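Long-range contact in OBG-type G domain-containing protein (Pyrococcus horikoshii, PDB 2E87), which is of unknown function but probably binds GTP as a member of the Obg-like GTPases, and was crystallised with GDP: residues T10-I18 and L140-N151. Numbering follows the deposited sequence.
Sequences TVLTADELI and LRDIDDRLRYLN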
ATOM      1  N   THR A  10      -4.871 -14.148   7.779  1.00 47.33           N
ATOM      2  CA  THR A  10      -6.256 -13.927   8.113  1.00 47.47           C
ATOM      3  C   THR A  10      -6.265 -13.845   9.643  1.00 44.15           C
ATOM      4  O   THR A  10      -5.644 -14.660  10.324  1.00 43.66           O
ATOM      5  CB  THR A  10      -7.117 -15.093   7.606  1.00 50.66           C
ATOM      6  OG1 THR A  10      -7.205 -15.024   6.177  1.00 58.58           O
ATOM      7  CG2 THR A  10      -8.509 -15.033   8.202  1.00 53.94           C
ATOM      8  N   VAL A  11      -6.936 -12.832  10.170  1.00 40.38           N
ATOM      9  CA  VAL A  11      -7.020 -12.626  11.610  1.00 41.84           C
ATOM     10  C   VAL A  11      -8.219 -13.370  12.177  1.00 38.39           C
ATOM     11  O   VAL A  11      -9.339 -13.180  11.714  1.00 42.30           O
ATOM     12  CB  VAL A  11      -7.189 -11.134  11.942  1.00 41.18           C
ATOM     13  CG1 VAL A  11      -7.412 -10.959  13.407  1.00 48.48           C
ATOM     14  CG2 VAL A  11      -5.969 -10.360  11.502  1.00 46.25           C
ATOM     15  N   LEU A  12      -7.981 -14.224  13.162  1.00 37.27           N
ATOM     16  CA  LEU A  12      -9.065 -14.958  13.802  1.00 38.54           C
ATOM     17  C   LEU A  12      -9.914 -14.015  14.670  1.00 34.56           C
ATOM     18  O   LEU A  12      -9.398 -13.054  15.228  1.00 34.44           O
ATOM     19  CB  LEU A  12      -8.503 -16.074  14.683  1.00 35.44           C
ATOM     20  CG  LEU A  12      -7.868 -17.299  14.013  1.00 43.18           C
ATOM     21  CD1 LEU A  12      -7.786 -18.445  15.033  1.00 36.75           C
ATOM     22  CD2 LEU A  12      -8.700 -17.753  12.837  1.00 36.94           C
ATOM     23  N   THR A  13     -11.213 -14.275  14.772  1.00 33.20           N
ATOM     24  CA  THR A  13     -12.077 -13.438  15.613  1.00 36.32           C
ATOM     25  C   THR A  13     -11.866 -13.825  17.080  1.00 38.82           C
ATOM     26  O   THR A  13     -11.320 -14.893  17.381  1.00 38.63           O
ATOM     27  CB  THR A  13     -13.590 -13.611  15.272  1.00 36.70           C
ATOM     28  OG1 THR A  13     -14.017 -14.942  15.592  1.00 42.31           O
ATOM     29  CG2 THR A  13     -13.838 -13.356  13.800  1.00 30.11           C
ATOM     30  N   ALA A  14     -12.284 -12.956  17.994  1.00 38.48           N
ATOM     31  CA  ALA A  14     -12.121 -13.252  19.414  1.00 37.58           C
ATOM     32  C   ALA A  14     -12.657 -14.665  19.737  1.00 35.55           C
ATOM     33  O   ALA A  14     -11.982 -15.459  20.389  1.00 29.51           O
ATOM     34  CB  ALA A  14     -12.835 -12.195  20.254  1.00 30.27           C
ATOM     35  N   ASP A  15     -13.857 -14.979  19.266  1.00 32.09           N
ATOM     36  CA  ASP A  15     -14.442 -16.292  19.520  1.00 37.71           C
ATOM     37  C   ASP A  15     -13.627 -17.454  18.966  1.00 39.27           C
ATOM     38  O   ASP A  15     -13.437 -18.471  19.641  1.00 38.97           O
ATOM     39  CB  ASP A  15     -15.855 -16.379  18.947  1.00 41.56           C
ATOM     40  CG  ASP A  15     -16.836 -15.486  19.673  1.00 48.78           C
ATOM     41  OD1 ASP A  15     -16.626 -15.230  20.881  1.00 54.18           O
ATOM     42  OD2 ASP A  15     -17.824 -15.058  19.031  1.00 53.22           O
ATOM     43  N   GLU A  16     -13.145 -17.306  17.736  1.00 39.12           N
ATOM     44  CA  GLU A  16     -12.361 -18.372  17.116  1.00 40.33           C
ATOM     45  C   GLU A  16     -11.063 -18.581  17.881  1.00 37.69           C
ATOM     46  O   GLU A  16     -10.608 -19.706  18.023  1.00 39.02           O
ATOM     47  CB  GLU A  16     -12.058 -18.043  15.637  1.00 37.45           C
ATOM     48  CG  GLU A  16     -13.298 -17.753  14.802  1.00 35.63           C
ATOM     49  CD  GLU A  16     -12.991 -17.194  13.402  1.00 42.93           C
ATOM     50  OE1 GLU A  16     -11.992 -16.453  13.241  1.00 32.98           O
ATOM     51  OE2 GLU A  16     -13.773 -17.484  12.462  1.00 44.51           O
ATOM     52  N   LEU A  17     -10.472 -17.500  18.384  1.00 35.56           N
ATOM     53  CA  LEU A  17      -9.218 -17.627  19.120  1.00 36.93           C
ATOM     54  C   LEU A  17      -9.490 -18.287  20.457  1.00 36.23           C
ATOM     55  O   LEU A  17      -8.724 -19.127  20.921  1.00 34.31           O
ATOM     56  CB  LEU A  17      -8.579 -16.262  19.361  1.00 37.07           C
ATOM     57  CG  LEU A  17      -7.132 -16.040  18.906  1.00 46.89           C
ATOM     58  CD1 LEU A  17      -6.482 -15.037  19.858  1.00 47.29           C
ATOM     59  CD2 LEU A  17      -6.346 -17.340  18.910  1.00 44.75           C
ATOM     60  N   ILE A  18     -10.591 -17.891  21.080  1.00 37.99           N
ATOM     61  CA  ILE A  18     -10.969 -18.453  22.366  1.00 40.53           C
ATOM     62  C   ILE A  18     -11.158 -19.954  22.208  1.00 41.84           C
ATOM     63  O   ILE A  18     -10.566 -20.746  22.936  1.00 43.56           O
ATOM     64  CB  ILE A  18     -12.283 -17.832  22.877  1.00 37.61           C
ATOM     65  CG1 ILE A  18     -12.043 -16.379  23.283  1.00 28.34           C
ATOM     66  CG2 ILE A  18     -12.820 -18.633  24.051  1.00 29.11           C
ATOM     67  CD1 ILE A  18     -13.332 -15.611  23.589  1.00 35.21           C
ATOM     68  N   LEU A 140      -9.774 -10.678  24.884  1.00 32.67           N
ATOM     69  CA  LEU A 140      -9.955 -10.879  23.443  1.00 34.88           C
ATOM     70  C   LEU A 140     -11.232 -10.231  22.928  1.00 40.14           C
ATOM     71  O   LEU A 140     -11.278  -9.754  21.786  1.00 36.21           O
ATOM     72  CB  LEU A 140      -9.960 -12.373  23.085  1.00 29.20           C
ATOM     73  CG  LEU A 140      -8.639 -13.094  23.337  1.00 37.06           C
ATOM     74  CD1 LEU A 140      -8.755 -14.586  22.980  1.00 35.09           C
ATOM     75  CD2 LEU A 140      -7.555 -12.393  22.509  1.00 31.69           C
ATOM     76  N   ARG A 141     -12.280 -10.229  23.749  1.00 40.65           N
ATOM     77  CA  ARG A 141     -13.508  -9.587  23.312  1.00 37.49           C
ATOM     78  C   ARG A 141     -13.320  -8.082  23.315  1.00 35.04           C
ATOM     79  O   ARG A 141     -13.954  -7.386  22.538  1.00 29.90           O
ATOM     80  CB  ARG A 141     -14.705 -10.016  24.164  1.00 37.07           C
ATOM     81  CG  ARG A 141     -15.068 -11.459  23.880  1.00 37.00           C
ATOM     82  CD  ARG A 141     -16.314 -11.928  24.580  1.00 43.98           C
ATOM     83  NE  ARG A 141     -16.535 -13.360  24.364  1.00 49.38           N
ATOM     84  CZ  ARG A 141     -16.480 -14.278  25.330  1.00 52.79           C
ATOM     85  NH1 ARG A 141     -16.210 -13.910  26.582  1.00 47.94           N
ATOM     86  NH2 ARG A 141     -16.704 -15.561  25.050  1.00 49.74           N
ATOM     87  N   ASP A 142     -12.414  -7.580  24.146  1.00 32.09           N
ATOM     88  CA  ASP A 142     -12.161  -6.145  24.153  1.00 37.74           C
ATOM     89  C   ASP A 142     -11.617  -5.711  22.778  1.00 42.45           C
ATOM     90  O   ASP A 142     -11.881  -4.594  22.331  1.00 44.32           O
ATOM     91  CB  ASP A 142     -11.120  -5.755  25.210  1.00 42.69           C
ATOM     92  CG  ASP A 142     -11.630  -5.887  26.635  1.00 42.49           C
ATOM     93  OD1 ASP A 142     -12.858  -5.835  26.842  1.00 41.89           O
ATOM     94  OD2 ASP A 142     -10.787  -6.021  27.553  1.00 45.77           O
ATOM     95  N   ILE A 143     -10.853  -6.587  22.117  1.00 37.27           N
ATOM     96  CA  ILE A 143     -10.287  -6.240  20.811  1.00 37.92           C
ATOM     97  C   ILE A 143     -10.943  -6.909  19.603  1.00 38.18           C
ATOM     98  O   ILE A 143     -10.434  -6.781  18.490  1.00 37.19           O
ATOM     99  CB  ILE A 143      -8.755  -6.547  20.727  1.00 36.67           C
ATOM    100  CG1 ILE A 143      -8.515  -8.047  20.801  1.00 26.77           C
ATOM    101  CG2 ILE A 143      -8.005  -5.836  21.840  1.00 29.84           C
ATOM    102  CD1 ILE A 143      -7.103  -8.443  20.427  1.00 34.82           C
ATOM    103  N   ASP A 144     -12.064  -7.601  19.811  1.00 32.41           N
ATOM    104  CA  ASP A 144     -12.755  -8.305  18.719  1.00 32.38           C
ATOM    105  C   ASP A 144     -13.077  -7.380  17.526  1.00 38.45           C
ATOM    106  O   ASP A 144     -12.854  -7.757  16.362  1.00 29.75           O
ATOM    107  CB  ASP A 144     -14.057  -8.955  19.225  1.00 31.18           C
ATOM    108  CG  ASP A 144     -14.624  -9.990  18.244  1.00 40.30           C
ATOM    109  OD1 ASP A 144     -15.846  -9.978  17.986  1.00 50.29           O
ATOM    110  OD2 ASP A 144     -13.849 -10.832  17.740  1.00 37.10           O
ATOM    111  N   ASP A 145     -13.619  -6.197  17.808  1.00 28.01           N
ATOM    112  CA  ASP A 145     -13.930  -5.259  16.727  1.00 36.07           C
ATOM    113  C   ASP A 145     -12.642  -4.923  15.966  1.00 35.44           C
ATOM    114  O   ASP A 145     -12.637  -4.853  14.737  1.00 32.64           O
ATOM    115  CB  ASP A 145     -14.555  -3.961  17.256  1.00 28.60           C
ATOM    116  CG  ASP A 145     -16.042  -4.100  17.565  1.00 39.42           C
ATOM    117  OD1 ASP A 145     -16.660  -5.101  17.124  1.00 34.08           O
ATOM    118  OD2 ASP A 145     -16.592  -3.189  18.240  1.00 42.67           O
ATOM    119  N   ARG A 146     -11.556  -4.698  16.696  1.00 30.99           N
ATOM    120  CA  ARG A 146     -10.279  -4.405  16.045  1.00 36.64           C
ATOM    121  C   ARG A 146      -9.824  -5.594  15.179  1.00 31.59           C
ATOM    122  O   ARG A 146      -9.322  -5.408  14.082  1.00 35.36           O
ATOM    123  CB  ARG A 146      -9.192  -4.091  17.075  1.00 36.16           C
ATOM    124  CG  ARG A 146      -9.295  -2.750  17.770  1.00 39.54           C
ATOM    125  CD  ARG A 146      -8.049  -2.563  18.631  1.00 42.85           C
ATOM    126  NE  ARG A 146      -8.099  -1.436  19.554  1.00 46.20           N
ATOM    127  CZ  ARG A 146      -8.961  -1.323  20.556  1.00 52.12           C
ATOM    128  NH1 ARG A 146      -9.865  -2.270  20.776  1.00 49.30           N
ATOM    129  NH2 ARG A 146      -8.912  -0.262  21.347  1.00 60.00           N
ATOM    130  N   LEU A 147     -10.005  -6.814  15.663  1.00 31.17           N
ATOM    131  CA  LEU A 147      -9.593  -7.970  14.879  1.00 34.32           C
ATOM    132  C   LEU A 147     -10.450  -8.068  13.624  1.00 37.21           C
ATOM    133  O   LEU A 147      -9.955  -8.324  12.527  1.00 38.91           O
ATOM    134  CB  LEU A 147      -9.742  -9.251  15.685  1.00 27.54           C
ATOM    135  CG  LEU A 147      -8.849  -9.423  16.913  1.00 38.57           C
ATOM    136  CD1 LEU A 147      -9.317 -10.669  17.662  1.00 25.12           C
ATOM    137  CD2 LEU A 147      -7.370  -9.531  16.510  1.00 29.23           C
ATOM    138  N   ARG A 148     -11.745  -7.856  13.792  1.00 36.16           N
ATOM    139  CA  ARG A 148     -12.653  -7.927  12.671  1.00 31.57           C
ATOM    140  C   ARG A 148     -12.287  -6.862  11.640  1.00 30.35           C
ATOM    141  O   ARG A 148     -12.264  -7.134  10.448  1.00 34.07           O
ATOM    142  CB  ARG A 148     -14.081  -7.786  13.177  1.00 31.15           C
ATOM    143  CG  ARG A 148     -14.559  -9.073  13.824  1.00 36.74           C
ATOM    144  CD  ARG A 148     -15.818  -8.900  14.650  1.00 37.84           C
ATOM    145  NE  ARG A 148     -16.244 -10.195  15.165  1.00 36.44           N
ATOM    146  CZ  ARG A 148     -16.790 -11.145  14.417  1.00 39.92           C
ATOM    147  NH1 ARG A 148     -16.996 -10.942  13.121  1.00 47.10           N
ATOM    148  NH2 ARG A 148     -17.081 -12.313  14.950  1.00 35.76           N
ATOM    149  N   TYR A 149     -11.978  -5.659  12.107  1.00 31.83           N
ATOM    150  CA  TYR A 149     -11.571  -4.595  11.201  1.00 34.80           C
ATOM    151  C   TYR A 149     -10.266  -4.976  10.477  1.00 35.86           C
ATOM    152  O   TYR A 149     -10.148  -4.768   9.275  1.00 39.83           O
ATOM    153  CB  TYR A 149     -11.366  -3.287  11.958  1.00 24.09           C
ATOM    154  CG  TYR A 149     -10.421  -2.322  11.266  1.00 33.84           C
ATOM    155  CD1 TYR A 149     -10.848  -1.531  10.198  1.00 32.96           C
ATOM    156  CD2 TYR A 149      -9.075  -2.224  11.667  1.00 24.23           C
ATOM    157  CE1 TYR A 149      -9.958  -0.657   9.539  1.00 32.99           C
ATOM    158  CE2 TYR A 149      -8.182  -1.362  11.019  1.00 31.54           C
ATOM    159  CZ  TYR A 149      -8.628  -0.585   9.955  1.00 37.39           C
ATOM    160  OH  TYR A 149      -7.735   0.236   9.307  1.00 40.03           O
ATOM    161  N   LEU A 150      -9.292  -5.521  11.197  1.00 37.27           N
ATOM    162  CA  LEU A 150      -8.025  -5.891  10.560  1.00 38.97           C
ATOM    163  C   LEU A 150      -8.227  -6.925   9.459  1.00 38.43           C
ATOM    164  O   LEU A 150      -7.502  -6.945   8.469  1.00 42.44           O
ATOM    165  CB  LEU A 150      -7.030  -6.434  11.594  1.00 31.58           C
ATOM    166  CG  LEU A 150      -6.395  -5.350  12.452  1.00 31.73           C
ATOM    167  CD1 LEU A 150      -5.633  -5.978  13.590  1.00 33.14           C
ATOM    168  CD2 LEU A 150      -5.475  -4.485  11.592  1.00 29.70           C
ATOM    169  N   ASN A 151      -9.235  -7.767   9.614  1.00 40.48           N
ATOM    170  CA  ASN A 151      -9.467  -8.779   8.610  1.00 39.63           C
ATOM    171  C   ASN A 151     -10.067  -8.185   7.345  1.00 43.01           C
ATOM    172  O   ASN A 151      -9.804  -8.678   6.240  1.00 41.54           O
ATOM    173  CB  ASN A 151     -10.352  -9.871   9.179  1.00 41.76           C
ATOM    174  CG  ASN A 151      -9.998 -11.225   8.639  1.00 46.29           C
ATOM    175  OD1 ASN A 151      -8.838 -11.494   8.326  1.00 47.90           O
ATOM    176  ND2 ASN A 151     -10.985 -12.097   8.541  1.00 47.69           N
TER
HETATM  177  O   HOH W   1     -15.700 -12.978  17.823  1.00 44.34           O
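At the capped N-terminus of helix 14-30, in the helical domain related to the N-terminal part of NOG1, A14 N gives its hydrogen to D144 OD2, at 2.7 Å and nearly in line with the C-O bond, so that a carboxylate from the first turn of helix 144-156 joins the capping box of T13 and E16. In the box, T13 N donates to E16 OE1 at 2.8 Å, while E16 N returns a weak bond to T13 OG1. A water links D144 OD2 to D15 N. With CG anti to the backbone N (chi1 -165°), the D144 carboxylate leans across to A14 while its OD1 forms a salt bridge to R148 NE, 2.9 Å away and in the guanidinium plane. T13 CG2 lies over one face of that guanidinium, toward its rim. An alanine in place of D144 would probably leave A14 N without its carboxylate acceptor and R148 without its charged mate. Before the cap, V11 N donates to N151 OD1 at 3.0 Å from well above the amide plane, and V11 CG1 meets L147 CD2 at 3.4 Å, the two side chains crossing almost perpendicularly. Farther along, A14 CB packs against L140 O at 3.3 Å; L140 CD1 touches L17 CD1 and I18 CG1, and I18 CD1 sits over a face of the R141 guanidinium. The helix segments 14-18 and 144-151 cross at 104°, their axes 10.5 Å apart. Within the helical bundle, L17 and L140 both touch V57 of helix 38-67, and L150 packs on I98 of helix 88-117.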